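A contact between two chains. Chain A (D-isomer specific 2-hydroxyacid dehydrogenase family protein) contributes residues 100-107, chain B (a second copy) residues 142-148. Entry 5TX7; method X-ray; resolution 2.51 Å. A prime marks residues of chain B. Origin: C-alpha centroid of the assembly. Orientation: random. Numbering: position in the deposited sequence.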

ATOM      1  N   THR A 100       5.295  14.498  -6.220  1.00 42.33           N
ATOM      2  CA  THR A 100       3.974  14.557  -5.592  1.00 41.71           C
ATOM      3  C   THR A 100       3.356  13.178  -5.432  1.00 40.52           C
ATOM      4  O   THR A 100       2.905  12.797  -4.360  1.00 38.10           O
ATOM      5  CB  THR A 100       3.003  15.420  -6.432  1.00 42.95           C
ATOM      6  OG1 THR A 100       3.520  16.754  -6.549  1.00 45.54           O
ATOM      7  CG2 THR A 100       1.605  15.461  -5.803  1.00 42.48           C
ATOM      8  N   ASP A 101       3.342  12.418  -6.509  1.00 43.44           N
ATOM      9  CA  ASP A 101       2.740  11.092  -6.477  1.00 45.73           C
ATOM     10  C   ASP A 101       3.602  10.076  -5.742  1.00 43.61           C
ATOM     11  O   ASP A 101       3.076   9.201  -5.055  1.00 41.55           O
ATOM     12  CB  ASP A 101       2.467  10.622  -7.890  1.00 52.05           C
ATOM     13  CG  ASP A 101       1.366  11.438  -8.569  1.00 58.28           C
ATOM     14  OD1 ASP A 101       0.227  11.400  -8.052  1.00 63.52           O
ATOM     15  OD2 ASP A 101       1.638  12.090  -9.612  1.00 57.31           O
ATOM     16  N   SER A 102       4.927  10.188  -5.895  1.00 42.55           N
ATOM     17  CA  SER A 102       5.858   9.318  -5.193  1.00 40.80           C
ATOM     18  C   SER A 102       5.628   9.426  -3.689  1.00 38.39           C
ATOM     19  O   SER A 102       5.463   8.409  -3.010  1.00 35.96           O
ATOM     20  CB  SER A 102       7.297   9.682  -5.535  1.00 42.18           C
ATOM     21  OG  SER A 102       8.202   8.666  -5.122  1.00 40.93           O
ATOM     22  N   VAL A 103       5.556  10.660  -3.189  1.00 37.04           N
ATOM     23  CA  VAL A 103       5.437  10.906  -1.749  1.00 36.13           C
ATOM     24  C   VAL A 103       4.077  10.488  -1.212  1.00 35.27           C
ATOM     25  O   VAL A 103       4.013   9.729  -0.228  1.00 36.75           O
ATOM     26  CB  VAL A 103       5.790  12.375  -1.379  1.00 36.40           C
ATOM     27  CG1 VAL A 103       5.501  12.688   0.084  1.00 37.37           C
ATOM     28  CG2 VAL A 103       7.294  12.616  -1.640  1.00 35.79           C
ATOM     29  N   ALA A 104       3.003  10.953  -1.853  1.00 34.82           N
ATOM     30  CA  ALA A 104       1.643  10.565  -1.471  1.00 33.67           C
ATOM     31  C   ALA A 104       1.433   9.038  -1.416  1.00 34.13           C
ATOM     32  O   ALA A 104       0.846   8.519  -0.492  1.00 34.77           O
ATOM     33  CB  ALA A 104       0.643  11.189  -2.420  1.00 35.30           C
ATOM     34  N   GLN A 105       1.913   8.329  -2.420  1.00 35.25           N
ATOM     35  CA  GLN A 105       1.879   6.873  -2.393  1.00 36.00           C
ATOM     36  C   GLN A 105       2.732   6.242  -1.292  1.00 37.19           C
ATOM     37  O   GLN A 105       2.377   5.166  -0.792  1.00 37.74           O
ATOM     38  CB  GLN A 105       2.269   6.301  -3.754  1.00 37.41           C
ATOM     39  CG  GLN A 105       1.191   6.618  -4.779  1.00 38.34           C
ATOM     40  CD  GLN A 105       1.496   6.140  -6.167  1.00 39.82           C
ATOM     41  OE1 GLN A 105       2.227   5.161  -6.371  1.00 44.97           O
ATOM     42  NE2 GLN A 105       0.934   6.828  -7.147  1.00 41.21           N
ATOM     43  N   HIS A 106       3.845   6.880  -0.918  1.00 36.20           N
ATOM     44  CA  HIS A 106       4.651   6.358   0.197  1.00 37.04           C
ATOM     45  C   HIS A 106       3.925   6.472   1.564  1.00 36.19           C
ATOM     46  O   HIS A 106       4.079   5.602   2.435  1.00 34.76           O
ATOM     47  CB  HIS A 106       6.036   7.027   0.266  1.00 38.24           C
ATOM     48  CG  HIS A 106       7.018   6.267   1.093  1.00 37.92           C
ATOM     49  ND1 HIS A 106       7.453   5.003   0.753  1.00 39.38           N
ATOM     50  CD2 HIS A 106       7.639   6.577   2.255  1.00 39.87           C
ATOM     51  CE1 HIS A 106       8.298   4.568   1.672  1.00 40.48           C
ATOM     52  NE2 HIS A 106       8.446   5.513   2.584  1.00 40.34           N
ATOM     53  N   VAL A 107       3.123   7.532   1.731  1.00 35.42           N
ATOM     54  CA  VAL A 107       2.266   7.684   2.916  1.00 36.19           C
ATOM     55  C   VAL A 107       1.392   6.417   3.111  1.00 37.74           C
ATOM     56  O   VAL A 107       1.303   5.872   4.238  1.00 35.18           O
ATOM     57  CB  VAL A 107       1.379   8.951   2.818  1.00 37.43           C
ATOM     58  CG1 VAL A 107       0.255   8.964   3.879  1.00 37.85           C
ATOM     59  CG2 VAL A 107       2.222  10.198   2.930  1.00 36.73           C
TER
ATOM     60  N   THR B 142      14.229  -0.994  -5.918  1.00 48.31           N
ATOM     61  CA  THR B 142      13.746   0.160  -6.659  1.00 48.37           C
ATOM     62  C   THR B 142      12.350   0.574  -6.192  1.00 47.56           C
ATOM     63  O   THR B 142      11.465  -0.265  -6.046  1.00 48.95           O
ATOM     64  CB  THR B 142      13.744  -0.091  -8.169  1.00 52.54           C
ATOM     65  OG1 THR B 142      15.103  -0.236  -8.621  1.00 52.81           O
ATOM     66  CG2 THR B 142      13.121   1.092  -8.908  1.00 53.14           C
ATOM     67  N   GLN B 143      12.191   1.872  -5.935  1.00 45.07           N
ATOM     68  CA  GLN B 143      10.922   2.460  -5.533  1.00 43.18           C
ATOM     69  C   GLN B 143      10.095   2.698  -6.812  1.00 44.10           C
ATOM     70  O   GLN B 143      10.537   3.324  -7.765  1.00 39.68           O
ATOM     71  CB  GLN B 143      11.123   3.760  -4.762  1.00 39.58           C
ATOM     72  CG  GLN B 143      11.929   3.602  -3.485  1.00 39.21           C
ATOM     73  CD  GLN B 143      11.239   2.686  -2.483  1.00 39.37           C
ATOM     74  OE1 GLN B 143      10.326   3.088  -1.773  1.00 34.96           O
ATOM     75  NE2 GLN B 143      11.664   1.440  -2.443  1.00 41.54           N
ATOM     76  N   GLU B 144       8.886   2.163  -6.807  1.00 46.47           N
ATOM     77  CA  GLU B 144       8.025   2.169  -7.961  1.00 51.79           C
ATOM     78  C   GLU B 144       6.723   2.905  -7.624  1.00 50.61           C
ATOM     79  O   GLU B 144       6.140   2.749  -6.548  1.00 48.67           O
ATOM     80  CB  GLU B 144       7.777   0.731  -8.420  1.00 58.86           C
ATOM     81  CG  GLU B 144       7.638   0.532  -9.934  1.00 69.28           C
ATOM     82  CD  GLU B 144       8.904   0.844 -10.750  1.00 76.34           C
ATOM     83  OE1 GLU B 144       8.741   1.344 -11.889  1.00 86.16           O
ATOM     84  OE2 GLU B 144      10.048   0.588 -10.293  1.00 69.28           O
ATOM     85  N   GLU B 145       6.316   3.753  -8.547  1.00 51.25           N
ATOM     86  CA  GLU B 145       5.131   4.588  -8.445  1.00 48.87           C
ATOM     87  C   GLU B 145       4.076   3.904  -9.308  1.00 49.60           C
ATOM     88  O   GLU B 145       4.398   3.362 -10.378  1.00 46.41           O
ATOM     89  CB  GLU B 145       5.463   5.942  -9.073  1.00 50.73           C
ATOM     90  CG  GLU B 145       4.833   7.133  -8.441  1.00 51.18           C
ATOM     91  CD  GLU B 145       5.165   8.396  -9.188  1.00 51.40           C
ATOM     92  OE1 GLU B 145       6.226   9.011  -8.916  1.00 48.62           O
ATOM     93  OE2 GLU B 145       4.316   8.779 -10.020  1.00 55.80           O
ATOM     94  N   LEU B 146       2.814   3.949  -8.893  1.00 49.39           N
ATOM     95  CA  LEU B 146       1.731   3.405  -9.727  1.00 50.29           C
ATOM     96  C   LEU B 146       1.252   4.376 -10.803  1.00 51.99           C
ATOM     97  O   LEU B 146       0.595   3.968 -11.748  1.00 51.89           O
ATOM     98  CB  LEU B 146       0.564   2.929  -8.856  1.00 48.50           C
ATOM     99  CG  LEU B 146       0.930   1.842  -7.851  1.00 48.96           C
ATOM    100  CD1 LEU B 146      -0.215   1.587  -6.876  1.00 49.22           C
ATOM    101  CD2 LEU B 146       1.390   0.568  -8.548  1.00 52.30           C
ATOM    102  N   THR B 147       1.577   5.660 -10.664  1.00 55.08           N
ATOM    103  CA  THR B 147       0.935   6.718 -11.484  1.00 58.68           C
ATOM    104  C   THR B 147       1.193   6.482 -12.942  1.00 60.43           C
ATOM    105  O   THR B 147       2.326   6.213 -13.325  1.00 61.05           O
ATOM    106  CB  THR B 147       1.497   8.104 -11.157  1.00 59.95           C
ATOM    107  OG1 THR B 147       1.617   8.230  -9.742  1.00 64.07           O
ATOM    108  CG2 THR B 147       0.596   9.196 -11.667  1.00 63.13           C
ATOM    109  N   GLY B 148       0.141   6.553 -13.749  1.00 67.43           N
ATOM    110  CA  GLY B 148       0.263   6.349 -15.209  1.00 72.14           C
ATOM    111  C   GLY B 148       0.300   4.900 -15.672  1.00 72.93           C
ATOM    112  O   GLY B 148       0.236   4.648 -16.872  1.00 80.38           O
TER
HETATM  113  O   HOH W   1       5.997  11.574  -8.156  1.00 40.34           O
HETATM  114  O   HOH W   2       4.405   4.025  -4.788  1.00 32.72           O

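Residues 100-107 of chain A form a helix, with backbone hydrogen bonds of 3.0 to 3.1 Å running from each N in Ala104 through Val107 to the O four residues earlier, from Thr100 through Val103. The chain B stretch, which has no regular helix or strand, crosses the side of this helix that carries Asp101, Ser102 and Gln105. Together the two stretches bury 287 Å².

Thr142′ makes no contact. At Gln143′ the CA-to-CB bond points toward the helix, yet the approach is loose: OE1 of Gln143′ lies 4.3 Å from CE1 of His106, oblique to the ring. Both side chains are engaged elsewhere in the structure.

Glu144′ directs its CA-to-CB bond away from the helix and contributes through its backbone. Water 2 donates to Glu144′ O at 2.8 Å and to Gln105 OE1 at 2.9 Å, so two acceptors that could not bond to each other are joined by a molecule with two protons to give.

The side chain of Glu145′ starts out sideways, but its end comes nearer the helix. Its chi1 of -145° lies between wells, while chi2 is t. The carboxylate reaches the first turn, where Glu145′ OE1 is 3.5 Å from Ser102 N; the angle is too poor for a direct hydrogen bond. Water 1 supplies the link instead, accepting from Ser102 N at 2.9 Å and donating to Glu145′ OE1 at 2.7 Å. The other oxygen, Glu145′ OE2, packs 3.4 Å from Asp101 CB and sits 4.3 Å from Asp101 OD2. This places like charges close together, with no salt bridge to relieve them across the contact.

Leu146′ provides the best-defined direct bond, and does so with its main chain: Leu146′ N donates to Gln105 OE1 at 2.9 Å, with an N-H...acceptor angle of 178°. Gln105 presents this oxygen through an m, t side chain whose CA-to-CB bond points toward chain B. The same OE1 therefore accepts from both the amide and water 2.

At Thr147′, OG1 is where several contacts meet. Gln105 NE2 donates to Thr147′ OG1 at 3.0 Å, but the angle of 120° makes this bond weak. Within chain B, Thr147′ OG1 donates to Glu145′ OE2 at 2.8 Å; Thr147′ OG1 also packs 3.1 Å from Asp101 CB. The Gln105 amide thus spans two consecutive residues, its oxygen meeting the backbone of Leu146′ and its nitrogen the side chain of Thr147′. Gly148′, with a positive phi of 81°, lies beyond the contact.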